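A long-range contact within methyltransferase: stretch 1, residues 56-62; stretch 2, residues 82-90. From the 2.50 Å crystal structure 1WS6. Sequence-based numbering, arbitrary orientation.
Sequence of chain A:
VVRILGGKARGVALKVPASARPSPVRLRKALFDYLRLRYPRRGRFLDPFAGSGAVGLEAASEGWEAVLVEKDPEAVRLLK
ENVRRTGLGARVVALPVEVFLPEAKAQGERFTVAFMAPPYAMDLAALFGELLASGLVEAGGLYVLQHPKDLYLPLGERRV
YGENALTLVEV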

# COMPACT_ATOMS: atom_id res chain seq x y z
N GLY A 56 -1.01 1.69 -4.16
CA GLY A 56 -0.13 0.88 -4.99
C GLY A 56 0.12 1.46 -6.38
O GLY A 56 1.22 1.32 -6.94
N LEU A 57 -0.90 2.09 -6.97
CA LEU A 57 -0.73 2.67 -8.29
C LEU A 57 0.10 3.95 -8.20
O LEU A 57 0.80 4.32 -9.15
CB LEU A 57 -2.10 2.97 -8.92
CG LEU A 57 -2.86 1.71 -9.34
CD1 LEU A 57 -4.22 2.08 -9.92
CD2 LEU A 57 -2.03 0.94 -10.37
N GLU A 58 0.01 4.62 -7.06
CA GLU A 58 0.78 5.84 -6.85
C GLU A 58 2.25 5.45 -6.85
O GLU A 58 3.09 6.12 -7.44
CB GLU A 58 0.40 6.48 -5.52
CG GLU A 58 1.15 7.77 -5.20
CD GLU A 58 0.74 8.94 -6.08
OE1 GLU A 58 -0.47 9.09 -6.35
OE2 GLU A 58 1.62 9.71 -6.50
N ALA A 59 2.56 4.34 -6.18
CA ALA A 59 3.94 3.86 -6.13
C ALA A 59 4.41 3.53 -7.55
O ALA A 59 5.51 3.91 -7.94
CB ALA A 59 4.04 2.61 -5.24
N ALA A 60 3.58 2.82 -8.30
CA ALA A 60 3.93 2.45 -9.66
C ALA A 60 4.19 3.69 -10.49
O ALA A 60 5.17 3.76 -11.22
CB ALA A 60 2.81 1.65 -10.29
N SER A 61 3.32 4.68 -10.35
CA SER A 61 3.47 5.92 -11.10
C SER A 61 4.75 6.64 -10.73
O SER A 61 5.28 7.42 -11.51
CB SER A 61 2.28 6.84 -10.83
OG SER A 61 2.44 8.08 -11.51
N GLU A 62 5.25 6.38 -9.53
CA GLU A 62 6.45 7.07 -9.09
C GLU A 62 7.73 6.29 -9.27
O GLU A 62 8.75 6.64 -8.69
CB GLU A 62 6.28 7.54 -7.64
CG GLU A 62 5.35 8.74 -7.55
CD GLU A 62 5.20 9.30 -6.14
OE1 GLU A 62 6.22 9.44 -5.43
OE2 GLU A 62 4.05 9.61 -5.76
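Stretch 2 (82-90) NVRRTGLGA

Stretch 2 begins in the last turn or so of a helix that starts earlier in the chain and then leaves it as an extended segment. G87 is the first residue to leave helical phi/psi. G87 has phi 63° and psi 26°; a positive phi of this kind by itself favours glycine. From L88 to A90 the backbone is extended, with psi between 118° and 155°. Stretch 1 is helical from 56 to 61, and E62 is the first residue outside the helix.

The two helices run in roughly the same direction. Their N-to-C axes make an angle of 29°, with a signed crossing angle of -29°. The axes come no closer than 11.2 Å, so side chains fill the space between them. Two CA pairs mark the register: L57 CA lies 7.3 Å from V83 CA, and A60 CA lies 6.5 Å from L88 CA. Thus the early part of stretch 1 faces the helix of stretch 2, and the part near A60 faces the segment that follows it.

G56 makes no contact with stretch 2. Its carbonyl O accepts the backbone hydrogen bond from A60 N, at 3.1 Å.

L57 has the largest covered area of any residue here, 96 Å². Its CA-to-CB bond points toward stretch 2, and its side chain takes the m, t rotamer. L57 CD1 is 3.6 Å from N82 CB, and L57 CD2 is 3.8 Å from V83 CG2. L57 CD2 also lies 4.4 Å from T86 OG1. The leucine therefore packs against the helix of stretch 2 before the chain turns at G87. Its backbone is approached too, with L57 O 3.3 Å from L88 CD1.

The CA-to-CB bond of E58 points away from stretch 2, and that of A59 sideways. Neither residue touches it.

The CA-to-CB bond of A60 points toward stretch 2. Its methyl meets the leucine that follows the turn: A60 CB is 3.8 Å from L88 CD1, an apolar contact. A60 CB is also 4.2 Å from G89 O. Here the backbones are closer than at L57, as the shorter of the two CA distances records.

The CA-to-CB bond of S61 points sideways, and its side chain is in the t rotamer. S61 CB is 3.5 Å from L88 CD1, and S61 N is 3.3 Å from the same methyl. S61 N gives its hydrogen bond to L57 O, at 2.8 Å. L88 CD1 thus rests beside this helical hydrogen bond, close to both its donor and its acceptor. L88, also in the m, t rotamer, is covered over 75 Å².

The CA-to-CB bond of E62 points away, and the residue makes no contact with stretch 2. Its backbone N bonds to A59 O at 2.9 Å, and weakly to E58 O at 3.0 Å.

No hydrogen bond crosses between the stretches. The contact rests on packing, with 309 Å² buried over both sides.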

# COMPACT_ATOMS: atom_id res chain seq x y z
N ASN A 82 -8.16 0.37 -13.48
CA ASN A 82 -7.31 1.49 -13.11
C ASN A 82 -5.88 1.34 -13.61
O ASN A 82 -5.24 2.33 -13.96
CB ASN A 82 -7.34 1.71 -11.59
CG ASN A 82 -8.65 2.34 -11.12
OD1 ASN A 82 -9.26 3.11 -11.85
ND2 ASN A 82 -9.07 2.01 -9.90
N VAL A 83 -5.39 0.10 -13.65
CA VAL A 83 -4.05 -0.17 -14.14
C VAL A 83 -4.04 0.25 -15.61
O VAL A 83 -3.05 0.77 -16.12
CB VAL A 83 -3.68 -1.68 -13.99
CG1 VAL A 83 -2.53 -2.06 -14.91
CG2 VAL A 83 -3.29 -1.97 -12.54
N ARG A 84 -5.18 0.03 -16.27
CA ARG A 84 -5.35 0.39 -17.68
C ARG A 84 -5.41 1.90 -17.86
O ARG A 84 -4.65 2.45 -18.66
CB ARG A 84 -6.64 -0.23 -18.22
CG ARG A 84 -6.50 -1.68 -18.65
CD ARG A 84 -6.06 -1.81 -20.10
NE ARG A 84 -7.20 -1.87 -21.01
CZ ARG A 84 -7.12 -2.15 -22.31
NH1 ARG A 84 -5.94 -2.38 -22.87
NH2 ARG A 84 -8.22 -2.20 -23.05
N ARG A 85 -6.30 2.57 -17.14
CA ARG A 85 -6.43 4.02 -17.25
C ARG A 85 -5.09 4.71 -17.03
O ARG A 85 -4.75 5.65 -17.74
CB ARG A 85 -7.43 4.57 -16.24
CG ARG A 85 -8.84 4.03 -16.35
CD ARG A 85 -9.76 4.58 -15.24
NE ARG A 85 -10.32 5.90 -15.53
CZ ARG A 85 -9.62 7.03 -15.59
NH1 ARG A 85 -8.31 7.01 -15.38
NH2 ARG A 85 -10.22 8.18 -15.86
N THR A 86 -4.33 4.25 -16.05
CA THR A 86 -3.06 4.87 -15.74
C THR A 86 -1.95 4.41 -16.69
O THR A 86 -0.92 5.06 -16.81
CB THR A 86 -2.63 4.57 -14.28
OG1 THR A 86 -2.27 3.19 -14.15
CG2 THR A 86 -3.79 4.87 -13.33
N GLY A 87 -2.19 3.29 -17.37
CA GLY A 87 -1.19 2.79 -18.29
C GLY A 87 0.08 2.42 -17.56
O GLY A 87 1.16 2.43 -18.12
N LEU A 88 -0.06 2.09 -16.29
CA LEU A 88 1.08 1.70 -15.49
C LEU A 88 1.26 0.19 -15.50
O LEU A 88 0.30 -0.56 -15.74
CB LEU A 88 0.91 2.20 -14.05
CG LEU A 88 1.00 3.71 -13.88
CD1 LEU A 88 0.87 4.08 -12.42
CD2 LEU A 88 2.32 4.21 -14.44
N GLY A 89 2.49 -0.24 -15.26
CA GLY A 89 2.79 -1.65 -15.21
C GLY A 89 2.80 -2.03 -13.74
O GLY A 89 3.60 -1.52 -12.97
N ALA A 90 1.89 -2.92 -13.35
CA ALA A 90 1.83 -3.33 -11.96
C ALA A 90 1.35 -4.77 -11.91
O ALA A 90 0.58 -5.20 -12.77
CB ALA A 90 0.87 -2.43 -11.19